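Side-chain contacts in reducing end xylose-releasing exo-oligoxylanase (Bacillus halodurans, PDB 1WU4), which hydrolyses xylooligosaccharides of three or more units, releasing xylose from the reducing end with inversion of anomeric configuration: residues 48-51 / 57-60; 78-83 / 137-142; 83-88 / 152-157; 90-95 / 131-136. The protein carries 1 engineered substitution. All coordinates share one frame; numbering follows the deposited sequence.

Contact 1. Residues 48-51 / 57-60; sequences IYYE and GYLL
Tyr50 lays its CB over one face of the Tyr58 ring, a CH-pi contact in which the carbon sits 4.1 Å from the ring centroid. The two rings continue the overlap obliquely, their planes 34° apart. Tyr58 reaches over Tyr50 on the other strand because CG is tucked between its own backbone N and carbonyl carbon (chi1 60°). Beyond it, Leu60 brings CB to 3.6 Å from Tyr50 CE2, so the Tyr50 ring is met by both Tyr58 and Leu60.

Underneath runs an antiparallel beta hairpin. Tyr50 and Tyr58 form a hydrogen-bonded pair: Tyr50 N reaches Tyr58 O at 2.8 Å, almost straight, and Tyr58 N returns to Tyr50 O at 2.9 Å. Leu60 N adds a third bond, to Ile48 O.

The other face carries Tyr49 and Leu59, with Tyr49 CD1 4.0 Å from Leu59 CD1. Tyr49 also runs past Gly57, where a CB would collide with its CE1. At the far end Tyr49 OH gives a 2.9 Å bond to Glu51 OE2, on the lone pair that faces away from the other oxygen. A phenylalanine in place of Tyr49 would probably leave Glu51 OE2 without this hydroxyl and its carboxylate freer to swing.

The Tyr49 face lies on helix 85-99, touching Ile87, Arg90 and Ile91, while Phe40 meets the Tyr49 ring. On the opposite face Tyr58 meets Trp94 of that same helix and Pro116, and Tyr50 rests on Arg358 of helix 358-372.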
loop_
_atom_site.group_PDB
_atom_site.type_symbol
_atom_site.label_atom_id
_atom_site.label_comp_id
_atom_site.label_asym_id
_atom_site.label_seq_id
_atom_site.Cartn_x
_atom_site.Cartn_y
_atom_site.Cartn_z
ATOM N N ILE A 48 -5.846 7.534 -14.093
ATOM C CA ILE A 48 -5.575 8.264 -12.861
ATOM C C ILE A 48 -4.241 9.013 -12.869
ATOM O O ILE A 48 -3.959 9.788 -11.957
ATOM C CB ILE A 48 -5.600 7.314 -11.646
ATOM C CG1 ILE A 48 -4.545 6.220 -11.823
ATOM C CG2 ILE A 48 -6.988 6.697 -11.510
ATOM C CD1 ILE A 48 -4.465 5.241 -10.665
ATOM N N TYR A 49 -3.423 8.776 -13.890
ATOM C CA TYR A 49 -2.122 9.431 -14.006
ATOM C C TYR A 49 -2.179 10.557 -15.032
ATOM O O TYR A 49 -2.638 10.359 -16.156
ATOM C CB TYR A 49 -1.057 8.407 -14.413
ATOM C CG TYR A 49 0.261 9.009 -14.855
ATOM C CD1 TYR A 49 1.078 9.701 -13.958
ATOM C CD2 TYR A 49 0.688 8.894 -16.178
ATOM C CE1 TYR A 49 2.285 10.262 -14.370
ATOM C CE2 TYR A 49 1.889 9.449 -16.600
ATOM C CZ TYR A 49 2.684 10.131 -15.692
ATOM O OH TYR A 49 3.877 10.679 -16.108
ATOM N N TYR A 50 -1.696 11.732 -14.640
ATOM C CA TYR A 50 -1.696 12.902 -15.514
ATOM C C TYR A 50 -0.297 13.475 -15.689
ATOM O O TYR A 50 0.427 13.704 -14.719
ATOM C CB TYR A 50 -2.631 13.968 -14.943
ATOM C CG TYR A 50 -4.076 13.529 -14.923
ATOM C CD1 TYR A 50 -4.911 13.759 -16.016
ATOM C CD2 TYR A 50 -4.598 12.844 -13.828
ATOM C CE1 TYR A 50 -6.231 13.315 -16.018
ATOM C CE2 TYR A 50 -5.912 12.394 -13.821
ATOM C CZ TYR A 50 -6.724 12.632 -14.917
ATOM O OH TYR A 50 -8.024 12.183 -14.913
ATOM N N GLU A 51 0.076 13.709 -16.940
ATOM C CA GLU A 51 1.388 14.248 -17.257
ATOM C C GLU A 51 1.325 15.765 -17.405
ATOM O O GLU A 51 0.397 16.302 -18.012
ATOM C CB GLU A 51 1.899 13.609 -18.548
ATOM C CG GLU A 51 3.350 13.183 -18.495
ATOM C CD GLU A 51 3.652 12.048 -19.454
ATOM O OE1 GLU A 51 3.473 12.236 -20.675
ATOM O OE2 GLU A 51 4.063 10.965 -18.982
ATOM N N GLY A 57 4.315 15.089 -13.308
ATOM C CA GLY A 57 3.186 14.191 -13.439
ATOM C C GLY A 57 2.632 13.860 -12.069
ATOM O O GLY A 57 3.327 14.019 -11.064
ATOM N N TYR A 58 1.384 13.409 -12.014
ATOM C CA TYR A 58 0.779 13.070 -10.736
ATOM C C TYR A 58 -0.401 12.128 -10.874
ATOM O O TYR A 58 -0.957 11.961 -11.960
ATOM C CB TYR A 58 0.325 14.348 -10.014
ATOM C CG TYR A 58 -0.698 15.180 -10.770
ATOM C CD1 TYR A 58 -2.026 14.765 -10.884
ATOM C CD2 TYR A 58 -0.336 16.388 -11.369
ATOM C CE1 TYR A 58 -2.969 15.533 -11.573
ATOM C CE2 TYR A 58 -1.270 17.161 -12.062
ATOM C CZ TYR A 58 -2.582 16.728 -12.158
ATOM O OH TYR A 58 -3.508 17.490 -12.836
ATOM N N LEU A 59 -0.756 11.481 -9.770
ATOM C CA LEU A 59 -1.921 10.614 -9.753
ATOM C C LEU A 59 -2.982 11.450 -9.070
ATOM O O LEU A 59 -2.752 12.016 -8.000
ATOM C CB LEU A 59 -1.674 9.325 -8.963
ATOM C CG LEU A 59 -1.194 8.154 -9.823
ATOM C CD1 LEU A 59 0.251 8.385 -10.223
ATOM C CD2 LEU A 59 -1.333 6.846 -9.056
ATOM N N LEU A 60 -4.140 11.546 -9.703
ATOM C CA LEU A 60 -5.221 12.348 -9.166
ATOM C C LEU A 60 -6.270 11.530 -8.441
ATOM O O LEU A 60 -6.756 10.527 -8.967
ATOM C CB LEU A 60 -5.893 13.122 -10.303
ATOM C CG LEU A 60 -7.075 14.023 -9.945
ATOM C CD1 LEU A 60 -6.576 15.247 -9.188
ATOM C CD2 LEU A 60 -7.795 14.448 -11.219
#

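Contact 2. Residues 78-83 / 137-142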
loop_
_atom_site.group_PDB
_atom_site.type_symbol
_atom_site.label_atom_id
_atom_site.label_comp_id
_atom_site.label_asym_id
_atom_site.label_seq_id
_atom_site.Cartn_x
_atom_site.Cartn_y
_atom_site.Cartn_z
ATOM N N MET A 78 4.197 1.606 -8.679
ATOM C CA MET A 78 3.686 1.001 -9.904
ATOM C C MET A 78 4.667 1.219 -11.053
ATOM O O MET A 78 4.980 0.292 -11.806
ATOM C CB MET A 78 2.331 1.611 -10.265
ATOM C CG MET A 78 1.236 1.315 -9.251
ATOM S SD MET A 78 -0.184 2.418 -9.421
ATOM C CE MET A 78 -1.300 1.735 -8.180
ATOM N N ALA A 79 5.148 2.451 -11.187
ATOM C CA ALA A 79 6.081 2.789 -12.255
ATOM C C ALA A 79 7.380 1.992 -12.201
ATOM O O ALA A 79 7.857 1.513 -13.232
ATOM C CB ALA A 79 6.382 4.284 -12.236
ATOM N N VAL A 80 7.965 1.839 -11.016
ATOM C CA VAL A 80 9.208 1.083 -10.939
ATOM C C VAL A 80 8.954 -0.403 -11.207
ATOM O O VAL A 80 9.789 -1.069 -11.813
ATOM C CB VAL A 80 9.938 1.296 -9.580
ATOM C CG1 VAL A 80 9.137 0.712 -8.431
ATOM C CG2 VAL A 80 11.333 0.694 -9.651
ATOM N N GLN A 81 7.801 -0.918 -10.784
ATOM C CA GLN A 81 7.478 -2.320 -11.049
ATOM C C GLN A 81 7.325 -2.535 -12.558
ATOM O O GLN A 81 7.637 -3.606 -13.079
ATOM C CB GLN A 81 6.172 -2.727 -10.355
ATOM C CG GLN A 81 6.248 -2.842 -8.835
ATOM C CD GLN A 81 7.267 -3.865 -8.370
ATOM O OE1 GLN A 81 7.578 -4.820 -9.086
ATOM N NE2 GLN A 81 7.780 -3.681 -7.158
ATOM N N MET A 82 6.853 -1.501 -13.254
ATOM C CA MET A 82 6.639 -1.567 -14.699
ATOM C C MET A 82 7.847 -1.107 -15.513
ATOM O O MET A 82 7.792 -1.047 -16.744
ATOM C CB MET A 82 5.420 -0.722 -15.085
ATOM C CG MET A 82 4.099 -1.223 -14.523
ATOM S SD MET A 82 3.645 -2.855 -15.140
ATOM C CE MET A 82 3.268 -2.473 -16.840
ATOM N N ASP A 83 8.935 -0.782 -14.825
ATOM C CA ASP A 83 10.155 -0.326 -15.479
ATOM C C ASP A 83 9.910 0.923 -16.323
ATOM O O ASP A 83 10.320 0.998 -17.481
ATOM C CB ASP A 83 10.743 -1.447 -16.349
ATOM C CG ASP A 83 12.176 -1.172 -16.764
ATOM O OD1 ASP A 83 12.905 -0.526 -15.983
ATOM O OD2 ASP A 83 12.582 -1.618 -17.859
ATOM N N LEU A 137 11.664 4.220 -3.920
ATOM C CA LEU A 137 12.946 4.860 -4.196
ATOM C C LEU A 137 14.092 3.847 -4.140
ATOM O O LEU A 137 15.010 3.908 -4.960
ATOM C CB LEU A 137 13.188 6.006 -3.209
ATOM C CG LEU A 137 12.334 7.256 -3.448
ATOM C CD1 LEU A 137 12.368 8.146 -2.220
ATOM C CD2 LEU A 137 12.845 8.010 -4.669
ATOM N N PHE A 138 14.059 2.918 -3.183
ATOM C CA PHE A 138 15.109 1.902 -3.117
ATOM C C PHE A 138 15.039 1.059 -4.389
ATOM O O PHE A 138 16.062 0.744 -4.992
ATOM C CB PHE A 138 14.941 0.977 -1.902
ATOM C CG PHE A 138 15.467 1.546 -0.609
ATOM C CD1 PHE A 138 16.779 2.011 -0.510
ATOM C CD2 PHE A 138 14.661 1.581 0.524
ATOM C CE1 PHE A 138 17.274 2.500 0.699
ATOM C CE2 PHE A 138 15.148 2.069 1.737
ATOM C CZ PHE A 138 16.457 2.530 1.824
ATOM N N PHE A 139 13.827 0.685 -4.796
ATOM C CA PHE A 139 13.666 -0.115 -6.007
ATOM C C PHE A 139 14.167 0.649 -7.234
ATOM O O PHE A 139 14.810 0.068 -8.111
ATOM C CB PHE A 139 12.199 -0.515 -6.213
ATOM C CG PHE A 139 11.703 -1.581 -5.262
ATOM C CD1 PHE A 139 12.579 -2.304 -4.456
ATOM C CD2 PHE A 139 10.346 -1.883 -5.207
ATOM C CE1 PHE A 139 12.103 -3.316 -3.611
ATOM C CE2 PHE A 139 9.863 -2.889 -4.370
ATOM C CZ PHE A 139 10.743 -3.607 -3.571
ATOM N N ALA A 140 13.879 1.947 -7.293
ATOM C CA ALA A 140 14.322 2.771 -8.415
ATOM C C ALA A 140 15.850 2.781 -8.471
ATOM O O ALA A 140 16.449 2.637 -9.535
ATOM C CB ALA A 140 13.795 4.192 -8.258
ATOM N N SER A 141 16.479 2.960 -7.316
ATOM C CA SER A 141 17.934 2.973 -7.246
ATOM C C SER A 141 18.505 1.658 -7.764
ATOM O O SER A 141 19.476 1.641 -8.521
ATOM C CB SER A 141 18.388 3.186 -5.801
ATOM O OG SER A 141 19.804 3.124 -5.696
ATOM N N HIS A 142 17.892 0.555 -7.352
ATOM C CA HIS A 142 18.360 -0.766 -7.746
ATOM C C HIS A 142 18.149 -1.099 -9.220
ATOM O O HIS A 142 18.987 -1.763 -9.834
ATOM C CB HIS A 142 17.704 -1.816 -6.849
ATOM C CG HIS A 142 17.975 -1.598 -5.392
ATOM N ND1 HIS A 142 17.273 -2.241 -4.395
ATOM C CD2 HIS A 142 18.864 -0.791 -4.766
ATOM C CE1 HIS A 142 17.715 -1.835 -3.218
ATOM N NE2 HIS A 142 18.680 -0.954 -3.415
#
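Val80 and Phe139 meet where helix 69-81 and helix 127-144 come close, the CA atoms of Val80 and Ala140 being 5.9 Å apart. This is the tight part. Val80 CG2 presses on the opposing backbone as well as on a side chain: it lies 3.7 Å from Phe139 C and equally near Ala140 N, with Phe139 CB at the same distance. The torsion explains it, since CG2 stands opposite the backbone N of Val80 and is thrown forward into the other helix. The second branch, CG1, comes in at the edge of the Phe139 ring, near its plane, 4.0 Å from Phe139 CB. No hydrogen bond crosses here.

Gln81 makes the lighter part, touching the ring through NE2 alone and with less of its surface covered than Val80. It bends at chi2 (-60°) and carries its amide obliquely up to the phenylalanine ring, NE2 3.6 Å from Phe139 CE2, with the amide and ring planes nearly perpendicular at 89°. The amide's real bonds go to the C-terminal tail: NE2 to Lys377 O and OE1 to Trp379 NE1, which satisfy both polar atoms and fix the flip of the group. The loose side is toward solvent, where helix 69-81 closes in a Schellman motif with exposed Asp83 at positive phi.

Trp379 also meets the Phe139 ring edge-to-face, so the tail covers this end of the helix pair in the (alpha/alpha)6 barrel. Helix 85-99 approaches through Phe88, which touches Ala140; Tyr154 of helix 154-167 touches the same alanine, and Met78 faces helix 358-372.

Contact 3. Residues 83-88 / 152-157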
loop_
_atom_site.group_PDB
_atom_site.type_symbol
_atom_site.label_atom_id
_atom_site.label_comp_id
_atom_site.label_asym_id
_atom_site.label_seq_id
_atom_site.Cartn_x
_atom_site.Cartn_y
_atom_site.Cartn_z
ATOM N N ASP A 83 8.935 -0.782 -14.825
ATOM C CA ASP A 83 10.155 -0.326 -15.479
ATOM C C ASP A 83 9.910 0.923 -16.323
ATOM O O ASP A 83 10.320 0.998 -17.481
ATOM C CB ASP A 83 10.743 -1.447 -16.349
ATOM C CG ASP A 83 12.176 -1.172 -16.764
ATOM O OD1 ASP A 83 12.905 -0.526 -15.983
ATOM O OD2 ASP A 83 12.582 -1.618 -17.859
ATOM N N ARG A 84 9.232 1.899 -15.728
ATOM C CA ARG A 84 8.943 3.156 -16.406
ATOM C C ARG A 84 9.545 4.315 -15.614
ATOM O O ARG A 84 8.859 4.993 -14.853
ATOM C CB ARG A 84 7.430 3.337 -16.565
ATOM C CG ARG A 84 6.801 2.415 -17.614
ATOM C CD ARG A 84 7.356 2.703 -19.007
ATOM N NE ARG A 84 7.026 4.052 -19.463
ATOM C CZ ARG A 84 5.843 4.409 -19.957
ATOM N NH1 ARG A 84 4.866 3.517 -20.068
ATOM N NH2 ARG A 84 5.635 5.662 -20.334
ATOM N N LYS A 85 10.844 4.530 -15.805
ATOM C CA LYS A 85 11.579 5.587 -15.118
ATOM C C LYS A 85 11.058 6.979 -15.471
ATOM O O LYS A 85 11.089 7.889 -14.642
ATOM C CB LYS A 85 13.065 5.489 -15.469
ATOM C CG LYS A 85 13.975 6.420 -14.679
ATOM C CD LYS A 85 15.436 6.188 -15.056
ATOM C CE LYS A 85 16.386 6.962 -14.157
ATOM N NZ LYS A 85 16.183 8.433 -14.261
ATOM N N ASP A 86 10.577 7.145 -16.699
ATOM C CA ASP A 86 10.055 8.436 -17.123
ATOM C C ASP A 86 8.859 8.841 -16.261
ATOM O O ASP A 86 8.771 9.978 -15.800
ATOM C CB ASP A 86 9.676 8.393 -18.611
ATOM C CG ASP A 86 8.625 7.341 -18.929
ATOM O OD1 ASP A 86 8.720 6.206 -18.413
ATOM O OD2 ASP A 86 7.706 7.648 -19.717
ATOM N N ILE A 87 7.948 7.901 -16.031
ATOM C CA ILE A 87 6.769 8.166 -15.211
ATOM C C ILE A 87 7.171 8.324 -13.745
ATOM O O ILE A 87 6.698 9.228 -13.055
ATOM C CB ILE A 87 5.739 7.023 -15.361
ATOM C CG1 ILE A 87 5.202 7.011 -16.796
ATOM C CG2 ILE A 87 4.607 7.190 -14.363
ATOM C CD1 ILE A 87 4.241 5.879 -17.094
ATOM N N PHE A 88 8.050 7.444 -13.278
ATOM C CA PHE A 88 8.525 7.490 -11.900
ATOM C C PHE A 88 9.085 8.871 -11.572
ATOM O O PHE A 88 8.705 9.486 -10.577
ATOM C CB PHE A 88 9.624 6.444 -11.695
ATOM C CG PHE A 88 10.083 6.311 -10.269
ATOM C CD1 PHE A 88 9.599 5.282 -9.464
ATOM C CD2 PHE A 88 11.001 7.208 -9.730
ATOM C CE1 PHE A 88 10.026 5.146 -8.143
ATOM C CE2 PHE A 88 11.432 7.082 -8.409
ATOM C CZ PHE A 88 10.944 6.046 -7.613
ATOM N N PHE A 152 16.886 13.069 -7.780
ATOM C CA PHE A 152 16.928 11.761 -8.413
ATOM C C PHE A 152 18.005 10.815 -7.893
ATOM O O PHE A 152 18.264 9.769 -8.490
ATOM C CB PHE A 152 17.012 11.948 -9.927
ATOM C CG PHE A 152 15.867 12.746 -10.483
ATOM C CD1 PHE A 152 14.576 12.222 -10.493
ATOM C CD2 PHE A 152 16.063 14.046 -10.935
ATOM C CE1 PHE A 152 13.500 12.983 -10.939
ATOM C CE2 PHE A 152 14.992 14.817 -11.385
ATOM C CZ PHE A 152 13.708 14.285 -11.387
ATOM N N ASN A 153 18.625 11.186 -6.775
ATOM C CA ASN A 153 19.623 10.337 -6.132
ATOM C C ASN A 153 18.779 9.481 -5.184
ATOM O O ASN A 153 18.811 9.627 -3.959
ATOM C CB ASN A 153 20.661 11.195 -5.383
ATOM C CG ASN A 153 20.033 12.236 -4.471
ATOM O OD1 ASN A 153 18.983 12.805 -4.773
ATOM N ND2 ASN A 153 20.698 12.511 -3.353
ATOM N N TYR A 154 18.012 8.590 -5.809
ATOM C CA TYR A 154 17.054 7.704 -5.147
ATOM C C TYR A 154 17.389 7.089 -3.793
ATOM O O TYR A 154 16.675 7.326 -2.819
ATOM C CB TYR A 154 16.651 6.572 -6.095
ATOM C CG TYR A 154 16.275 7.009 -7.493
ATOM C CD1 TYR A 154 15.232 7.911 -7.719
ATOM C CD2 TYR A 154 16.956 6.501 -8.596
ATOM C CE1 TYR A 154 14.879 8.294 -9.020
ATOM C CE2 TYR A 154 16.616 6.875 -9.892
ATOM C CZ TYR A 154 15.579 7.767 -10.099
ATOM O OH TYR A 154 15.246 8.123 -11.387
ATOM N N SER A 155 18.452 6.292 -3.725
ATOM C CA SER A 155 18.793 5.633 -2.465
ATOM C C SER A 155 19.095 6.601 -1.326
ATOM O O SER A 155 18.764 6.319 -0.173
ATOM C CB SER A 155 19.966 4.665 -2.656
ATOM O OG SER A 155 21.187 5.353 -2.843
ATOM N N GLU A 156 19.718 7.736 -1.635
ATOM C CA GLU A 156 20.022 8.719 -0.600
ATOM C C GLU A 156 18.725 9.341 -0.096
ATOM O O GLU A 156 18.577 9.622 1.094
ATOM C CB GLU A 156 20.933 9.823 -1.137
ATOM C CG GLU A 156 22.290 9.347 -1.605
ATOM C CD GLU A 156 23.207 10.502 -1.929
ATOM O OE1 GLU A 156 23.751 11.104 -0.982
ATOM O OE2 GLU A 156 23.367 10.814 -3.127
ATOM N N GLN A 157 17.787 9.564 -1.012
ATOM C CA GLN A 157 16.499 10.140 -0.653
ATOM C C GLN A 157 15.753 9.178 0.270
ATOM O O GLN A 157 15.168 9.591 1.270
ATOM C CB GLN A 157 15.667 10.398 -1.912
ATOM C CG GLN A 157 16.213 11.482 -2.842
ATOM C CD GLN A 157 16.218 12.859 -2.204
ATOM O OE1 GLN A 157 15.349 13.187 -1.397
ATOM N NE2 GLN A 157 17.191 13.685 -2.582
#
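An offset edge-to-face aromatic pair, Phe88 with Tyr154, joins the first turns of helix 85-99 and helix 154-167 in the (alpha/alpha)6 barrel. The edge of Phe88 is turned to the face of Tyr154, with planes 89° apart and centroids at 5.5 Å; the closest carbons are Phe88 CE2 and Tyr154 CE1 at 3.7 Å. Against the opposite face of the tyrosine sits Phe152 O, 3.3 Å above the centre of the ring. The phenol is thus held between an aromatic edge and a carbonyl.

Its hydroxyl is gripped from helix 85-99. Lys85 runs out extended through chi3 and then kinks at chi4 (-62°), which swings NZ to 3.0 Å from Tyr154 OH and sets CE at the edge of the ring. Asp89 completes the group, taking Lys85 NZ in a salt bridge with OD1 and Tyr154 OH in a hydrogen bond with OD2. A leucine in place of Tyr154 would probably leave Asp89 OD2 without its mate and open a gap beside Phe88.

Accepting from the ammonium while bonded to the carboxylate, the buried hydroxyl is probably polarised, and Asp89 probably balances much of the lysine charge.

Contact 4. Residues 90-95 / 131-136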
loop_
_atom_site.group_PDB
_atom_site.type_symbol
_atom_site.label_atom_id
_atom_site.label_comp_id
_atom_site.label_asym_id
_atom_site.label_seq_id
_atom_site.Cartn_x
_atom_site.Cartn_y
_atom_site.Cartn_z
ATOM N N ARG A 90 8.679 11.743 -13.176
ATOM C CA ARG A 90 7.694 12.812 -13.284
ATOM C C ARG A 90 6.918 12.939 -11.972
ATOM O O ARG A 90 6.699 14.042 -11.470
ATOM C CB ARG A 90 6.723 12.534 -14.436
ATOM C CG ARG A 90 7.255 12.899 -15.822
ATOM C CD ARG A 90 6.282 12.441 -16.902
ATOM N NE ARG A 90 6.701 12.818 -18.252
ATOM C CZ ARG A 90 6.509 14.018 -18.791
ATOM N NH1 ARG A 90 5.901 14.974 -18.102
ATOM N NH2 ARG A 90 6.919 14.258 -20.031
ATOM N N ILE A 91 6.516 11.801 -11.412
ATOM C CA ILE A 91 5.761 11.784 -10.162
ATOM C C ILE A 91 6.616 12.219 -8.970
ATOM O O ILE A 91 6.190 13.042 -8.157
ATOM C CB ILE A 91 5.194 10.370 -9.884
ATOM C CG1 ILE A 91 4.187 9.989 -10.975
ATOM C CG2 ILE A 91 4.533 10.332 -8.510
ATOM C CD1 ILE A 91 3.714 8.546 -10.898
ATOM N N TRP A 92 7.818 11.664 -8.865
ATOM C CA TRP A 92 8.714 12.000 -7.764
ATOM C C TRP A 92 9.091 13.482 -7.815
ATOM O O TRP A 92 9.185 14.144 -6.784
ATOM C CB TRP A 92 9.964 11.118 -7.839
ATOM C CG TRP A 92 10.997 11.382 -6.782
ATOM C CD1 TRP A 92 12.337 11.545 -6.985
ATOM C CD2 TRP A 92 10.793 11.479 -5.362
ATOM N NE1 TRP A 92 12.980 11.735 -5.786
ATOM C CE2 TRP A 92 12.058 11.699 -4.774
ATOM C CE3 TRP A 92 9.666 11.399 -4.530
ATOM C CZ2 TRP A 92 12.232 11.842 -3.392
ATOM C CZ3 TRP A 92 9.841 11.542 -3.152
ATOM C CH2 TRP A 92 11.117 11.761 -2.600
ATOM N N ASN A 93 9.292 14.004 -9.021
ATOM C CA ASN A 93 9.642 15.409 -9.179
ATOM C C ASN A 93 8.502 16.297 -8.670
ATOM O O ASN A 93 8.738 17.267 -7.947
ATOM C CB ASN A 93 9.945 15.711 -10.651
ATOM C CG ASN A 93 10.543 17.090 -10.852
ATOM O OD1 ASN A 93 11.400 17.526 -10.080
ATOM N ND2 ASN A 93 10.105 17.779 -11.900
ATOM N N TRP A 94 7.268 15.957 -9.033
ATOM C CA TRP A 94 6.104 16.726 -8.596
ATOM C C TRP A 94 6.007 16.658 -7.074
ATOM O O TRP A 94 5.729 17.653 -6.405
ATOM C CB TRP A 94 4.825 16.145 -9.207
ATOM C CG TRP A 94 3.644 17.086 -9.241
ATOM C CD1 TRP A 94 3.237 17.847 -10.303
ATOM C CD2 TRP A 94 2.696 17.331 -8.189
ATOM N NE1 TRP A 94 2.094 18.539 -9.983
ATOM C CE2 TRP A 94 1.739 18.243 -8.694
ATOM C CE3 TRP A 94 2.558 16.867 -6.871
ATOM C CZ2 TRP A 94 0.660 18.701 -7.928
ATOM C CZ3 TRP A 94 1.482 17.324 -6.109
ATOM C CH2 TRP A 94 0.547 18.232 -6.644
ATOM N N THR A 95 6.234 15.462 -6.539
ATOM C CA THR A 95 6.178 15.223 -5.104
ATOM C C THR A 95 7.167 16.094 -4.334
ATOM O O THR A 95 6.804 16.747 -3.355
ATOM C CB THR A 95 6.465 13.739 -4.799
ATOM O OG1 THR A 95 5.483 12.923 -5.448
ATOM C CG2 THR A 95 6.423 13.479 -3.300
ATOM N N GLU A 131 6.245 5.466 3.678
ATOM C CA GLU A 131 6.836 4.141 3.559
ATOM C C GLU A 131 6.843 3.616 2.126
ATOM O O GLU A 131 7.776 2.919 1.731
ATOM C CB GLU A 131 6.162 3.148 4.516
ATOM C CG GLU A 131 4.678 2.943 4.322
ATOM C CD GLU A 131 4.065 2.088 5.420
ATOM O OE1 GLU A 131 4.816 1.378 6.122
ATOM O OE2 GLU A 131 2.827 2.119 5.574
ATOM N N TYR A 132 5.823 3.953 1.338
ATOM C CA TYR A 132 5.810 3.527 -0.060
ATOM C C TYR A 132 6.852 4.338 -0.838
ATOM O O TYR A 132 7.529 3.796 -1.709
ATOM C CB TYR A 132 4.421 3.706 -0.686
ATOM C CG TYR A 132 3.584 2.441 -0.701
ATOM C CD1 TYR A 132 3.583 1.595 -1.810
ATOM C CD2 TYR A 132 2.801 2.086 0.398
ATOM C CE1 TYR A 132 2.815 0.425 -1.824
ATOM C CE2 TYR A 132 2.037 0.922 0.395
ATOM C CZ TYR A 132 2.048 0.099 -0.718
ATOM O OH TYR A 132 1.295 -1.053 -0.726
ATOM N N PHE A 133 6.991 5.630 -0.526
ATOM C CA PHE A 133 8.000 6.450 -1.207
ATOM C C PHE A 133 9.374 5.816 -1.001
ATOM O O PHE A 133 10.136 5.623 -1.947
ATOM C CB PHE A 133 8.064 7.880 -0.638
ATOM C CG PHE A 133 6.958 8.795 -1.101
ATOM C CD1 PHE A 133 6.588 8.859 -2.440
ATOM C CD2 PHE A 133 6.323 9.634 -0.192
ATOM C CE1 PHE A 133 5.598 9.751 -2.865
ATOM C CE2 PHE A 133 5.336 10.527 -0.606
ATOM C CZ PHE A 133 4.973 10.584 -1.943
ATOM N N ALA A 134 9.686 5.498 0.252
ATOM C CA ALA A 134 10.978 4.917 0.589
ATOM C C ALA A 134 11.282 3.627 -0.157
ATOM O O ALA A 134 12.352 3.496 -0.751
ATOM C CB ALA A 134 11.073 4.692 2.094
ATOM N N LEU A 135 10.359 2.668 -0.146
ATOM C CA LEU A 135 10.650 1.424 -0.847
ATOM C C LEU A 135 10.709 1.623 -2.357
ATOM O O LEU A 135 11.566 1.040 -3.024
ATOM C CB LEU A 135 9.635 0.325 -0.498
ATOM C CG LEU A 135 10.075 -1.064 -0.996
ATOM C CD1 LEU A 135 11.418 -1.436 -0.376
ATOM C CD2 LEU A 135 9.031 -2.106 -0.639
ATOM N N ALA A 136 9.814 2.446 -2.899
ATOM C CA ALA A 136 9.809 2.705 -4.336
ATOM C C ALA A 136 11.145 3.321 -4.750
ATOM O O ALA A 136 11.695 2.985 -5.801
ATOM C CB ALA A 136 8.660 3.637 -4.705
#
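Thr95 pushes its methyl onto the end of Phe133, the two side chains coming from opposite directions. Thr95 CG2 lies 3.5 Å from Phe133 CZ and 3.8 Å from Phe133 CE1, the closest approach between residues 90-95 and 131-136. Trp92 touches more lightly, its CZ3 4.3 Å from Phe133 CD1, over the rim of the phenylalanine ring. The six-membered ring of Trp92 and the Phe133 ring are inclined at 52°, an oblique pairing with centroids 5.9 Å apart. The Phe133 ring reaches across a wide separation between helices 85-99 and 127-144 of the (alpha/alpha)6 barrel, the nearest CA atoms, of Trp92 and Phe133, being 8.6 Å apart. Carbon carries most of the contact, though Thr95 OG1 comes within 4.1 Å of Phe133 CE1, and no hydrogen bond crosses.

One step out are the groups that set these side chains. Thr95 turns OG1 back over its own helix (chi1 -60°) to bond Ile91 O at 2.8 Å, and this leaves CG2, opposite the backbone N, to face Phe133. Ile91 O takes Thr95 N as well, so two donors from one residue grip it and the threonine's rotation is fixed. Trp92 is held at its other edge, where NE1 bonds Pro151 O. Phe110, from a loop, meets the Phe133 ring and also touches Thr95.

Helix 69-81 lines another side: Ser73 touches Phe133 and Met76 touches Trp92. Glu70 of that helix, probably the catalytic proton donor, has its side chain about 8 Å from that of Phe133. Beyond helix 127-144 comes helix 201-210, against which Ala134 and Leu135 pack.

How the contacts relate
From the N terminus, contact 1 is complete first: it closes the short hairpin of strands 49-52 and 56-59 before any other contact opens. Contact 2 then opens on helix 69-81, and contact 3 opens on helix 85-99 before contact 2 closes on helix 127-144. Contact 3 closes later still, on helix 154-167, so the two cross, sharing Asp83 between consecutive helices. Contact 4, from helix 85-99 to helix 127-144, nests inside both loops. Contacts 2, 3 and 4 thus tie four successive helices of the barrel together, while the hairpin touches the same bundle through Tyr49 on Ile87 and Gly57 and Tyr58 on Trp94.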